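Putative epimerase (Burkholderia cenocepacia, PDB 4LW8) is a putative NAD(P)-dependent epimerase of the epimerase/dehydratase family, probably acting on a nucleotide sugar in the biosynthesis of lipopolysaccharide O-antigen. Local coordinates at residues A[135-140]-A[184-189]; A[221-226]-A[248-253]; A[145-150]-A[288-293]; A[130-135]-A[179-184]. All blocks are in the same frame, centred on the assembly; numbering follows the deposited sequence.

Interaction 1 (A[135-140]-A[184-189]); sequences SSANIY and RPFNYT
Arg184 loses more surface to this contact than any other residue and uses its whole side chain against Ser135, Ser136, Ile139 and Tyr140. Its CG lies 3.8 Å from Ser136 O, and the chain then runs extended from CG to NE. At its end, Ile139 CD1 sits over the centre of one guanidinium face, 3.4 Å from Arg184 CZ. The chi1 of Ile139, 66°, puts CG1 between its own backbone N and carbonyl carbon, and that branch also touches Arg184 NE. Arg184 NH1 donates to Tyr140 OH at 3.0 Å; the hydroxyl lies in the guanidinium plane, whereas the phenol ring is turned 88° from it. Both polar ends have further partners: Tyr140 OH bonds Asn248, and Arg184 NH2 makes a salt bridge to Glu168, whose carboxylate also bonds Ser135 OG. These buried groups are therefore held from several directions.

The setting is the C-terminal end of the parallel strands of a Rossmann-type domain, where the 3-10 turn 137-140 follows strand 130-134 and leans on its neighbour, strand 180-189. Enzymes of this family assemble their active site around this end of the sheet.

Ala137 is the second anchor. Its N donates to Pro185 O at 2.9 Å with an N-H...O angle of 157°, from above the carbonyl plane. Its CB rests over the Phe186 ring, 3.4 Å from the centroid, a CH-pi contact. One residue earlier on the strand, Pro185 CD comes within 3.3 Å of Ser135 O. Ser136 OG accepts from Asn138 N at 2.9 Å, forming an ST turn, and a water hydrogen-bonded to this hydroxyl gives a weak bond to Pro185 O.

Interaction 2 (A[221-226]-A[248-253]); sequences SRDFSD and NVCSER
Asp223 reaches the 248-253 loop with its carboxylate, which accepts three hydrogen bonds from Ser251 and Glu252. With CG anti to the backbone N (chi1 -172°), the group is directed at the turn that follows strand 246-249. OD1 takes two of the bonds. Ser251 N meets its syn lone pair at 2.9 Å, and Ser251 OG approaches the same Asp223 OD1 at 2.9 Å from well above the carboxylate plane. Asp223 OD2 receives Glu252 N at 3.0 Å on its syn side, in a more bent bond (133° at the hydrogen), and has a further donor in Gly291 N of strand 288-291.

Ser251 OG works in both directions: it gives its proton to Asp223 and accepts from Arg253 N at 2.9 Å, which makes an ST turn. The Arg253 carbonyl then turns back to the strand, its O 3.3 Å from Asp223 CA in a CA-H...O contact. Strand 221-226 thus fixes the irregular chain leaving strand 246-249 through a side chain instead of regular sheet pairing, and at its own end Asp226 caps helix 227-240.

Four donors converging on one carboxylate, with no cation among them, would be expected to stabilise its negative charge and favour the ionised form.

Interaction 3 (A[145-150]-A[288-293]); sequences AGVLDE and SLSGSR
Leu148 can be traced outward along the backbone and side chains of 288-293. Its CB lies 3.8 Å from Ser290 O, and chi1 of -45° sets CG anti to the carbonyl carbon, 3.6 Å from the same Ser290 O. The side chain then divides. Leu148 CD1 meets Leu289 CD2 at 3.8 Å and also packs on Tyr140. Leu148 CD2 turns back to its own segment, 3.5 Å from Ala145 CB.

The backbones pair as parallel strands, Val147 opposite Ser290 and Leu148 opposite Gly291. Ser290 N bonds Gly146 O, Leu148 N bonds Ser290 O and Ser292 N bonds Leu148 O, each at 2.8 Å. Val147 points to the other face of the sheet from Leu148, and its CG1 touches Ser292 CB. The short strand 147-148, which comes from the loop region after strand 130-134, is thereby added to the mixed sheet beside strand 288-291, far along the chain.

Beyond the strands the contact becomes polar. A water donates to Glu150 OE1 at 2.7 Å and to Ser292 O at 3.0 Å. Asn248 bonds both sides of this end, its N to Glu150 OE2 and its ND2 to Ser292 O. A buffer molecule bound near Glu150 hints at a pocket there. Because the Glu150 carboxylate and the Ser292 carbonyl are both acceptors, the water and Asn248 supply donors between them, which probably eases their repulsion.

Interaction 4 (A[130-135]-A[179-184]); sequences AVLLAS and PIVIAR
Leu132 and Val181 form one apolar layer and Leu133 and Ile180 the other, on the two faces of a pair of parallel strands at the heart of the Rossmann-type sheet. Strands 130-134 and 180-184 run 25° apart with axes 4.7 Å from each other at closest, and helix 159-172 lies in the connection between them. On the first face Leu132 CG is anti to the backbone N (chi1 178°), and CD1 bends across to the partner strand, 3.8 Å from Val181 CG1 and 4.0 Å from Ala183 CB. Helix 227-240 covers this side, with Tyr234 on Leu132 and Ala183. On the second face Leu133 CD1 meets Ile180 CG2 at 3.7 Å, under cover of Ala171 from helix 159-172.

Between the layers, backbone bonds alternate in direction: Val131 N to Pro179 O, Val181 N to Val131 O, Leu133 N to Val181 O and Ala183 N to Leu133 O, all between 2.8 and 2.9 Å.

The polar edge comes where strand 130-134 ends, and Lys164 there bonds the carbonyl of Ala134. Ser135 N still reaches Ala183 O at 2.7 Å, but the bond bends to 136° at the hydrogen, and Ser135 CB stands 3.2 Å from that same Ala183 oxygen.

Interactions 1 and 4 are both buried and share Ser135 and Arg184: interaction 4 pairs strand 130-134 with strand 180-189 by regular backbone bonds and aliphatic layers, and interaction 1 continues past the strand end, where an arginine, a phenol and a ring-methyl contact take over. Interactions 2 and 3 are only partly buried. Both lie toward one margin of the sheet, where strands 221-226 and 288-291 are neighbours, yet interaction 2 relies on one carboxylate and interaction 3 on parallel strand pairing with a water at its end. Asn248 ties three of them, bonding Tyr140 of interaction 1 and Glu150 of interaction 3, while Phe186 N bonds Val249 O between interactions 1 and 2.

Interaction 1 (A[135-140]-A[184-189])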
loop_
_atom_site.group_PDB
_atom_site.type_symbol
_atom_site.label_atom_id
_atom_site.label_comp_id
_atom_site.label_asym_id
_atom_site.label_seq_id
_atom_site.Cartn_x
_atom_site.Cartn_y
_atom_site.Cartn_z
ATOM N N SER A 135 -9.244 -8.175 -4.996
ATOM C CA SER A 135 -9.070 -6.955 -4.227
ATOM C C SER A 135 -10.440 -6.594 -3.676
ATOM O O SER A 135 -11.237 -7.475 -3.320
ATOM C CB SER A 135 -8.492 -5.829 -5.092
ATOM O OG SER A 135 -8.188 -4.674 -4.325
ATOM N N SER A 136 -10.725 -5.301 -3.596
ATOM C CA SER A 136 -12.010 -4.857 -3.076
ATOM C C SER A 136 -12.348 -3.467 -3.588
ATOM O O SER A 136 -11.469 -2.638 -3.745
ATOM C CB SER A 136 -12.001 -4.843 -1.547
ATOM O OG SER A 136 -13.171 -4.195 -1.067
ATOM N N ALA A 137 -13.627 -3.197 -3.814
ATOM C CA ALA A 137 -14.037 -1.843 -4.159
ATOM C C ALA A 137 -13.856 -0.873 -2.988
ATOM O O ALA A 137 -14.015 0.337 -3.160
ATOM C CB ALA A 137 -15.478 -1.828 -4.636
ATOM N N ASN A 138 -13.533 -1.379 -1.794
ATOM C CA ASN A 138 -13.304 -0.512 -0.642
ATOM C C ASN A 138 -12.066 0.363 -0.846
ATOM O O ASN A 138 -11.864 1.338 -0.132
ATOM C CB ASN A 138 -13.165 -1.334 0.649
ATOM C CG ASN A 138 -14.491 -1.931 1.118
ATOM O OD1 ASN A 138 -15.520 -1.786 0.455
ATOM N ND2 ASN A 138 -14.465 -2.610 2.265
ATOM N N ILE A 139 -11.233 0.002 -1.823
ATOM C CA ILE A 139 -10.067 0.834 -2.117
ATOM C C ILE A 139 -10.475 2.233 -2.620
ATOM O O ILE A 139 -9.683 3.182 -2.525
ATOM C CB ILE A 139 -9.117 0.150 -3.143
ATOM C CG1 ILE A 139 -9.769 -0.010 -4.528
ATOM C CG2 ILE A 139 -8.621 -1.201 -2.601
ATOM C CD1 ILE A 139 -9.508 1.146 -5.513
ATOM N N TYR A 140 -11.692 2.369 -3.158
ATOM C CA TYR A 140 -12.190 3.689 -3.597
ATOM C C TYR A 140 -12.602 4.550 -2.400
ATOM O O TYR A 140 -12.683 5.775 -2.509
ATOM C CB TYR A 140 -13.386 3.561 -4.559
ATOM C CG TYR A 140 -13.081 2.814 -5.850
ATOM C CD1 TYR A 140 -12.233 3.350 -6.816
ATOM C CD2 TYR A 140 -13.647 1.563 -6.099
ATOM C CE1 TYR A 140 -11.951 2.649 -8.007
ATOM C CE2 TYR A 140 -13.369 0.857 -7.268
ATOM C CZ TYR A 140 -12.527 1.406 -8.222
ATOM O OH TYR A 140 -12.256 0.697 -9.378
ATOM N N ARG A 184 -12.045 -5.970 -8.381
ATOM C CA ARG A 184 -12.501 -5.109 -7.285
ATOM C C ARG A 184 -14.001 -5.278 -7.076
ATOM O O ARG A 184 -14.788 -4.488 -7.600
ATOM C CB ARG A 184 -12.180 -3.630 -7.542
ATOM C CG ARG A 184 -10.717 -3.266 -7.426
ATOM C CD ARG A 184 -10.462 -1.862 -7.958
ATOM N NE ARG A 184 -9.064 -1.482 -7.804
ATOM C CZ ARG A 184 -8.522 -0.390 -8.335
ATOM N NH1 ARG A 184 -9.268 0.442 -9.051
ATOM N NH2 ARG A 184 -7.230 -0.137 -8.150
ATOM N N PRO A 185 -14.404 -6.317 -6.331
ATOM C CA PRO A 185 -15.837 -6.531 -6.099
ATOM C C PRO A 185 -16.440 -5.433 -5.250
ATOM O O PRO A 185 -15.827 -4.977 -4.277
ATOM C CB PRO A 185 -15.881 -7.873 -5.344
ATOM C CG PRO A 185 -14.522 -7.942 -4.637
ATOM C CD PRO A 185 -13.574 -7.351 -5.668
ATOM N N PHE A 186 -17.632 -4.998 -5.611
ATOM C CA PHE A 186 -18.408 -4.163 -4.696
ATOM C C PHE A 186 -19.089 -5.096 -3.691
ATOM O O PHE A 186 -18.762 -6.283 -3.666
ATOM C CB PHE A 186 -19.396 -3.283 -5.470
ATOM C CG PHE A 186 -18.745 -2.074 -6.091
ATOM C CD1 PHE A 186 -17.775 -2.225 -7.080
ATOM C CD2 PHE A 186 -19.049 -0.788 -5.634
ATOM C CE1 PHE A 186 -17.141 -1.119 -7.636
ATOM C CE2 PHE A 186 -18.413 0.340 -6.187
ATOM C CZ PHE A 186 -17.461 0.172 -7.190
ATOM N N ASN A 187 -19.992 -4.581 -2.858
ATOM C CA ASN A 187 -20.664 -5.411 -1.850
ATOM C C ASN A 187 -21.402 -6.579 -2.462
ATOM O O ASN A 187 -22.132 -6.419 -3.441
ATOM C CB ASN A 187 -21.668 -4.586 -1.029
ATOM C CG ASN A 187 -21.080 -3.270 -0.569
ATOM O OD1 ASN A 187 -20.384 -3.221 0.439
ATOM N ND2 ASN A 187 -21.322 -2.202 -1.333
ATOM N N TYR A 188 -21.250 -7.753 -1.864
ATOM C CA TYR A 188 -22.017 -8.891 -2.329
ATOM C C TYR A 188 -22.339 -9.820 -1.181
ATOM O O TYR A 188 -21.679 -9.804 -0.131
ATOM C CB TYR A 188 -21.280 -9.635 -3.451
ATOM C CG TYR A 188 -19.960 -10.289 -3.067
ATOM C CD1 TYR A 188 -19.915 -11.622 -2.661
ATOM C CD2 TYR A 188 -18.756 -9.586 -3.142
ATOM C CE1 TYR A 188 -18.711 -12.238 -2.330
ATOM C CE2 TYR A 188 -17.551 -10.190 -2.814
ATOM C CZ TYR A 188 -17.534 -11.520 -2.411
ATOM O OH TYR A 188 -16.338 -12.126 -2.094
ATOM N N THR A 189 -23.373 -10.619 -1.375
ATOM C CA THR A 189 -23.889 -11.420 -0.288
ATOM C C THR A 189 -24.589 -12.650 -0.845
ATOM O O THR A 189 -24.650 -12.842 -2.061
ATOM C CB THR A 189 -24.855 -10.608 0.603
ATOM O OG1 THR A 189 -25.092 -11.322 1.821
ATOM C CG2 THR A 189 -26.194 -10.366 -0.111
HETATM O O HOH W 1 -15.381 -6.118 -1.098
#

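Interaction 2 (A[221-226]-A[248-253])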
loop_
_atom_site.group_PDB
_atom_site.type_symbol
_atom_site.label_atom_id
_atom_site.label_comp_id
_atom_site.label_asym_id
_atom_site.label_seq_id
_atom_site.Cartn_x
_atom_site.Cartn_y
_atom_site.Cartn_z
ATOM N N SER A 221 -27.420 4.766 -0.257
ATOM C CA SER A 221 -27.548 3.753 -1.316
ATOM C C SER A 221 -26.205 3.169 -1.716
ATOM O O SER A 221 -25.234 3.908 -1.912
ATOM C CB SER A 221 -28.225 4.340 -2.563
ATOM O OG SER A 221 -29.552 4.753 -2.293
ATOM N N ARG A 222 -26.150 1.844 -1.829
ATOM C CA ARG A 222 -24.919 1.158 -2.206
ATOM C C ARG A 222 -25.200 0.017 -3.194
ATOM O O ARG A 222 -26.325 -0.473 -3.304
ATOM C CB ARG A 222 -24.195 0.627 -0.960
ATOM C CG ARG A 222 -23.689 1.723 -0.001
ATOM C CD ARG A 222 -22.645 2.625 -0.658
ATOM N NE ARG A 222 -22.062 3.582 0.287
ATOM C CZ ARG A 222 -22.423 4.856 0.404
ATOM N NH1 ARG A 222 -23.371 5.365 -0.376
ATOM N NH2 ARG A 222 -21.824 5.631 1.302
ATOM N N ASP A 223 -24.148 -0.395 -3.892
ATOM C CA ASP A 223 -24.193 -1.406 -4.945
ATOM C C ASP A 223 -24.071 -2.798 -4.323
ATOM O O ASP A 223 -23.052 -3.107 -3.706
ATOM C CB ASP A 223 -23.049 -1.135 -5.937
ATOM C CG ASP A 223 -23.099 -2.013 -7.179
ATOM O OD1 ASP A 223 -23.347 -3.235 -7.074
ATOM O OD2 ASP A 223 -22.859 -1.471 -8.276
ATOM N N PHE A 224 -25.105 -3.629 -4.470
ATOM C CA PHE A 224 -25.085 -4.995 -3.936
ATOM C C PHE A 224 -25.221 -6.069 -5.030
ATOM O O PHE A 224 -26.020 -5.930 -5.951
ATOM C CB PHE A 224 -26.208 -5.199 -2.920
ATOM C CG PHE A 224 -26.073 -4.369 -1.678
ATOM C CD1 PHE A 224 -25.243 -4.772 -0.646
ATOM C CD2 PHE A 224 -26.810 -3.205 -1.524
ATOM C CE1 PHE A 224 -25.122 -4.006 0.513
ATOM C CE2 PHE A 224 -26.704 -2.441 -0.363
ATOM C CZ PHE A 224 -25.853 -2.847 0.653
ATOM N N SER A 225 -24.453 -7.149 -4.910
ATOM C CA SER A 225 -24.520 -8.254 -5.879
ATOM C C SER A 225 -24.739 -9.586 -5.191
ATOM O O SER A 225 -24.472 -9.749 -3.995
ATOM C CB SER A 225 -23.230 -8.340 -6.720
ATOM O OG SER A 225 -23.010 -7.150 -7.462
ATOM N N ASP A 226 -25.221 -10.537 -5.971
ATOM C CA ASP A 226 -25.344 -11.919 -5.563
ATOM C C ASP A 226 -23.972 -12.581 -5.723
ATOM O O ASP A 226 -23.342 -12.448 -6.774
ATOM C CB ASP A 226 -26.411 -12.608 -6.433
ATOM C CG ASP A 226 -26.809 -13.963 -5.918
ATOM O OD1 ASP A 226 -25.928 -14.834 -5.758
ATOM O OD2 ASP A 226 -28.021 -14.155 -5.683
ATOM N N ASN A 248 -13.695 -3.653 -11.919
ATOM C CA ASN A 248 -14.848 -3.616 -11.022
ATOM C C ASN A 248 -15.726 -4.845 -11.268
ATOM O O ASN A 248 -15.939 -5.244 -12.420
ATOM C CB ASN A 248 -15.684 -2.351 -11.246
ATOM C CG ASN A 248 -14.997 -1.093 -10.762
ATOM O OD1 ASN A 248 -14.056 -1.144 -9.962
ATOM N ND2 ASN A 248 -15.468 0.052 -11.244
ATOM N N VAL A 249 -16.238 -5.440 -10.200
ATOM C CA VAL A 249 -17.292 -6.452 -10.318
ATOM C C VAL A 249 -18.446 -5.964 -9.449
ATOM O O VAL A 249 -18.300 -5.823 -8.235
ATOM C CB VAL A 249 -16.806 -7.868 -9.903
ATOM C CG1 VAL A 249 -17.941 -8.891 -9.996
ATOM C CG2 VAL A 249 -15.642 -8.304 -10.799
ATOM N N CYS A 250 -19.572 -5.651 -10.085
ATOM C CA CYS A 250 -20.676 -4.945 -9.415
ATOM C C CYS A 250 -21.961 -5.070 -10.222
ATOM O O CYS A 250 -21.925 -5.486 -11.379
ATOM C CB CYS A 250 -20.333 -3.472 -9.220
ATOM S SG CYS A 250 -19.863 -2.664 -10.766
ATOM N N SER A 251 -23.087 -4.712 -9.606
ATOM C CA SER A 251 -24.406 -4.866 -10.224
ATOM C C SER A 251 -24.778 -3.632 -11.034
ATOM O O SER A 251 -25.668 -3.689 -11.865
ATOM C CB SER A 251 -25.483 -5.101 -9.157
ATOM O OG SER A 251 -25.817 -3.870 -8.503
ATOM N N GLU A 252 -24.112 -2.519 -10.737
ATOM C CA GLU A 252 -24.417 -1.200 -11.307
ATOM C C GLU A 252 -25.765 -0.674 -10.813
ATOM O O GLU A 252 -26.269 0.319 -11.316
ATOM C CB GLU A 252 -24.406 -1.221 -12.841
ATOM C CG GLU A 252 -23.064 -1.575 -13.448
ATOM C CD GLU A 252 -23.072 -1.495 -14.965
ATOM O OE1 GLU A 252 -24.074 -1.924 -15.579
ATOM O OE2 GLU A 252 -22.075 -1.006 -15.541
ATOM N N ARG A 253 -26.351 -1.333 -9.824
ATOM C CA ARG A 253 -27.543 -0.776 -9.202
ATOM C C ARG A 253 -27.306 -0.496 -7.725
ATOM O O ARG A 253 -26.759 -1.328 -7.001
ATOM C CB ARG A 253 -28.738 -1.708 -9.368
ATOM C CG ARG A 253 -29.991 -1.138 -8.738
ATOM C CD ARG A 253 -31.237 -1.760 -9.306
ATOM N NE ARG A 253 -32.422 -1.267 -8.617
ATOM C CZ ARG A 253 -33.662 -1.632 -8.916
ATOM N NH1 ARG A 253 -33.877 -2.491 -9.901
ATOM N NH2 ARG A 253 -34.686 -1.135 -8.233
#

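Interaction 3 (A[145-150]-A[288-293])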
loop_
_atom_site.group_PDB
_atom_site.type_symbol
_atom_site.label_atom_id
_atom_site.label_comp_id
_atom_site.label_asym_id
_atom_site.label_seq_id
_atom_site.Cartn_x
_atom_site.Cartn_y
_atom_site.Cartn_z
ATOM N N ALA A 145 -18.009 10.493 -6.436
ATOM C CA ALA A 145 -18.159 10.450 -7.888
ATOM C C ALA A 145 -19.457 9.778 -8.361
ATOM O O ALA A 145 -19.698 9.692 -9.569
ATOM C CB ALA A 145 -16.952 9.760 -8.512
ATOM N N GLY A 146 -20.278 9.299 -7.421
ATOM C CA GLY A 146 -21.532 8.634 -7.761
ATOM C C GLY A 146 -21.378 7.233 -8.350
ATOM O O GLY A 146 -21.591 6.238 -7.663
ATOM N N VAL A 147 -21.022 7.158 -9.632
ATOM C CA VAL A 147 -20.775 5.886 -10.316
ATOM C C VAL A 147 -19.284 5.737 -10.578
ATOM O O VAL A 147 -18.709 6.532 -11.317
ATOM C CB VAL A 147 -21.526 5.794 -11.665
ATOM C CG1 VAL A 147 -21.203 4.477 -12.375
ATOM C CG2 VAL A 147 -23.027 5.951 -11.467
ATOM N N LEU A 148 -18.655 4.730 -9.978
ATOM C CA LEU A 148 -17.203 4.589 -10.064
ATOM C C LEU A 148 -16.742 3.605 -11.151
ATOM O O LEU A 148 -17.197 2.456 -11.189
ATOM C CB LEU A 148 -16.642 4.140 -8.714
ATOM C CG LEU A 148 -17.193 4.861 -7.481
ATOM C CD1 LEU A 148 -16.405 4.490 -6.232
ATOM C CD2 LEU A 148 -17.207 6.351 -7.681
ATOM N N ASP A 149 -15.831 4.047 -12.021
ATOM C CA ASP A 149 -15.147 3.114 -12.914
ATOM C C ASP A 149 -13.712 2.944 -12.424
ATOM O O ASP A 149 -13.343 3.512 -11.393
ATOM C CB ASP A 149 -15.217 3.572 -14.388
ATOM C CG ASP A 149 -14.488 4.874 -14.660
ATOM O OD1 ASP A 149 -13.461 5.173 -14.013
ATOM O OD2 ASP A 149 -14.953 5.607 -15.558
ATOM N N GLU A 150 -12.902 2.173 -13.147
ATOM C CA GLU A 150 -11.571 1.800 -12.657
ATOM C C GLU A 150 -10.537 2.936 -12.678
ATOM O O GLU A 150 -9.436 2.778 -12.144
ATOM C CB GLU A 150 -11.029 0.609 -13.457
ATOM C CG GLU A 150 -11.763 -0.697 -13.201
ATOM C CD GLU A 150 -13.034 -0.846 -14.008
ATOM O OE1 GLU A 150 -13.363 0.070 -14.789
ATOM O OE2 GLU A 150 -13.719 -1.884 -13.849
ATOM N N SER A 288 -25.091 8.279 -2.217
ATOM C CA SER A 288 -25.130 7.223 -3.214
ATOM C C SER A 288 -23.760 6.981 -3.832
ATOM O O SER A 288 -23.054 7.915 -4.233
ATOM C CB SER A 288 -26.147 7.556 -4.311
ATOM O OG SER A 288 -26.312 6.461 -5.194
ATOM N N LEU A 289 -23.418 5.704 -3.923
ATOM C CA LEU A 289 -22.154 5.244 -4.472
ATOM C C LEU A 289 -22.383 3.876 -5.114
ATOM O O LEU A 289 -22.843 2.938 -4.465
ATOM C CB LEU A 289 -21.085 5.171 -3.370
ATOM C CG LEU A 289 -19.609 4.989 -3.734
ATOM C CD1 LEU A 289 -18.726 5.559 -2.639
ATOM C CD2 LEU A 289 -19.284 3.523 -3.944
ATOM N N SER A 290 -22.054 3.752 -6.389
ATOM C CA SER A 290 -22.215 2.466 -7.061
ATOM C C SER A 290 -21.098 2.279 -8.066
ATOM O O SER A 290 -20.322 3.204 -8.310
ATOM C CB SER A 290 -23.580 2.384 -7.743
ATOM O OG SER A 290 -23.726 3.461 -8.656
ATOM N N GLY A 291 -21.013 1.087 -8.644
ATOM C CA GLY A 291 -19.936 0.791 -9.563
ATOM C C GLY A 291 -20.384 0.690 -11.003
ATOM O O GLY A 291 -21.535 0.361 -11.286
ATOM N N SER A 292 -19.462 0.970 -11.914
ATOM C CA SER A 292 -19.641 0.632 -13.321
ATOM C C SER A 292 -18.863 -0.633 -13.665
ATOM O O SER A 292 -17.659 -0.706 -13.407
ATOM C CB SER A 292 -19.178 1.782 -14.219
ATOM O OG SER A 292 -18.975 1.330 -15.550
ATOM N N ARG A 293 -19.531 -1.607 -14.281
ATOM C CA ARG A 293 -18.850 -2.809 -14.750
ATOM C C ARG A 293 -18.696 -2.770 -16.274
ATOM O O ARG A 293 -18.603 -3.810 -16.939
ATOM C CB ARG A 293 -19.594 -4.085 -14.316
ATOM C CG ARG A 293 -20.970 -4.324 -14.957
ATOM C CD ARG A 293 -21.261 -5.837 -15.081
ATOM N NE ARG A 293 -21.230 -6.515 -13.782
ATOM C CZ ARG A 293 -21.085 -7.830 -13.614
ATOM N NH1 ARG A 293 -20.956 -8.626 -14.667
ATOM N NH2 ARG A 293 -21.066 -8.355 -12.392
HETATM O O HOH W 2 -15.866 -0.098 -15.771
#

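Interaction 4 (A[130-135]-A[179-184])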
loop_
_atom_site.group_PDB
_atom_site.type_symbol
_atom_site.label_atom_id
_atom_site.label_comp_id
_atom_site.label_asym_id
_atom_site.label_seq_id
_atom_site.Cartn_x
_atom_site.Cartn_y
_atom_site.Cartn_z
ATOM N N ALA A 130 -3.771 -18.189 -15.757
ATOM C CA ALA A 130 -4.528 -17.064 -15.198
ATOM C C ALA A 130 -4.486 -17.067 -13.673
ATOM O O ALA A 130 -4.748 -18.094 -13.034
ATOM C CB ALA A 130 -5.962 -17.101 -15.681
ATOM N N VAL A 131 -4.139 -15.915 -13.108
ATOM C CA VAL A 131 -4.102 -15.714 -11.667
ATOM C C VAL A 131 -5.026 -14.549 -11.310
ATOM O O VAL A 131 -4.714 -13.412 -11.585
ATOM C CB VAL A 131 -2.674 -15.416 -11.185
ATOM C CG1 VAL A 131 -2.623 -15.245 -9.655
ATOM C CG2 VAL A 131 -1.721 -16.510 -11.654
ATOM N N LEU A 132 -6.167 -14.842 -10.706
ATOM C CA LEU A 132 -7.139 -13.817 -10.366
ATOM C C LEU A 132 -7.011 -13.458 -8.897
ATOM O O LEU A 132 -7.166 -14.312 -8.029
ATOM C CB LEU A 132 -8.564 -14.296 -10.649
ATOM C CG LEU A 132 -9.686 -13.312 -10.292
ATOM C CD1 LEU A 132 -9.597 -12.015 -11.116
ATOM C CD2 LEU A 132 -11.033 -13.969 -10.470
ATOM N N LEU A 133 -6.721 -12.198 -8.615
ATOM C CA LEU A 133 -6.629 -11.757 -7.233
ATOM C C LEU A 133 -7.879 -10.968 -6.855
ATOM O O LEU A 133 -8.290 -10.058 -7.573
ATOM C CB LEU A 133 -5.378 -10.910 -7.032
ATOM C CG LEU A 133 -4.091 -11.556 -7.566
ATOM C CD1 LEU A 133 -2.900 -10.650 -7.379
ATOM C CD2 LEU A 133 -3.818 -12.881 -6.898
ATOM N N ALA A 134 -8.484 -11.308 -5.725
ATOM C CA ALA A 134 -9.639 -10.551 -5.265
ATOM C C ALA A 134 -9.179 -9.373 -4.424
ATOM O O ALA A 134 -8.764 -9.541 -3.285
ATOM C CB ALA A 134 -10.602 -11.455 -4.469
ATOM N N SER A 135 -9.244 -8.175 -4.996
ATOM C CA SER A 135 -9.070 -6.955 -4.227
ATOM C C SER A 135 -10.440 -6.594 -3.676
ATOM O O SER A 135 -11.237 -7.475 -3.320
ATOM C CB SER A 135 -8.492 -5.829 -5.092
ATOM O OG SER A 135 -8.188 -4.674 -4.325
ATOM N N PRO A 179 0.423 -14.098 -15.369
ATOM C CA PRO A 179 -0.745 -13.408 -15.936
ATOM C C PRO A 179 -1.759 -13.061 -14.852
ATOM O O PRO A 179 -2.562 -13.904 -14.454
ATOM C CB PRO A 179 -1.314 -14.424 -16.913
ATOM C CG PRO A 179 -0.925 -15.756 -16.328
ATOM C CD PRO A 179 0.390 -15.551 -15.628
ATOM N N ILE A 180 -1.723 -11.816 -14.393
ATOM C CA ILE A 180 -2.436 -11.434 -13.173
ATOM C C ILE A 180 -3.612 -10.524 -13.483
ATOM O O ILE A 180 -3.454 -9.493 -14.130
ATOM C CB ILE A 180 -1.488 -10.728 -12.167
ATOM C CG1 ILE A 180 -0.416 -11.712 -11.691
ATOM C CG2 ILE A 180 -2.276 -10.152 -10.951
ATOM C CD1 ILE A 180 0.729 -11.068 -10.904
ATOM N N VAL A 181 -4.791 -10.928 -13.023
ATOM C CA VAL A 181 -6.017 -10.161 -13.185
ATOM C C VAL A 181 -6.492 -9.765 -11.803
ATOM O O VAL A 181 -6.484 -10.591 -10.884
ATOM C CB VAL A 181 -7.100 -10.973 -13.919
ATOM C CG1 VAL A 181 -8.321 -10.114 -14.192
ATOM C CG2 VAL A 181 -6.532 -11.509 -15.233
ATOM N N ILE A 182 -6.877 -8.499 -11.647
ATOM C CA ILE A 182 -7.318 -8.013 -10.346
ATOM C C ILE A 182 -8.818 -7.706 -10.385
ATOM O O ILE A 182 -9.295 -6.998 -11.274
ATOM C CB ILE A 182 -6.520 -6.748 -9.897
ATOM C CG1 ILE A 182 -5.020 -7.071 -9.723
ATOM C CG2 ILE A 182 -7.113 -6.205 -8.597
ATOM C CD1 ILE A 182 -4.112 -5.855 -9.552
ATOM N N ALA A 183 -9.567 -8.257 -9.431
ATOM C CA ALA A 183 -10.979 -7.951 -9.334
ATOM C C ALA A 183 -11.223 -6.995 -8.163
ATOM O O ALA A 183 -10.614 -7.142 -7.097
ATOM C CB ALA A 183 -11.803 -9.243 -9.194
ATOM N N ARG A 184 -12.045 -5.970 -8.381
ATOM C CA ARG A 184 -12.501 -5.109 -7.285
ATOM C C ARG A 184 -14.001 -5.278 -7.076
ATOM O O ARG A 184 -14.788 -4.488 -7.600
ATOM C CB ARG A 184 -12.180 -3.630 -7.542
ATOM C CG ARG A 184 -10.717 -3.266 -7.426
ATOM C CD ARG A 184 -10.462 -1.862 -7.958
ATOM N NE ARG A 184 -9.064 -1.482 -7.804
ATOM C CZ ARG A 184 -8.522 -0.390 -8.335
ATOM N NH1 ARG A 184 -9.268 0.442 -9.051
ATOM N NH2 ARG A 184 -7.230 -0.137 -8.150
#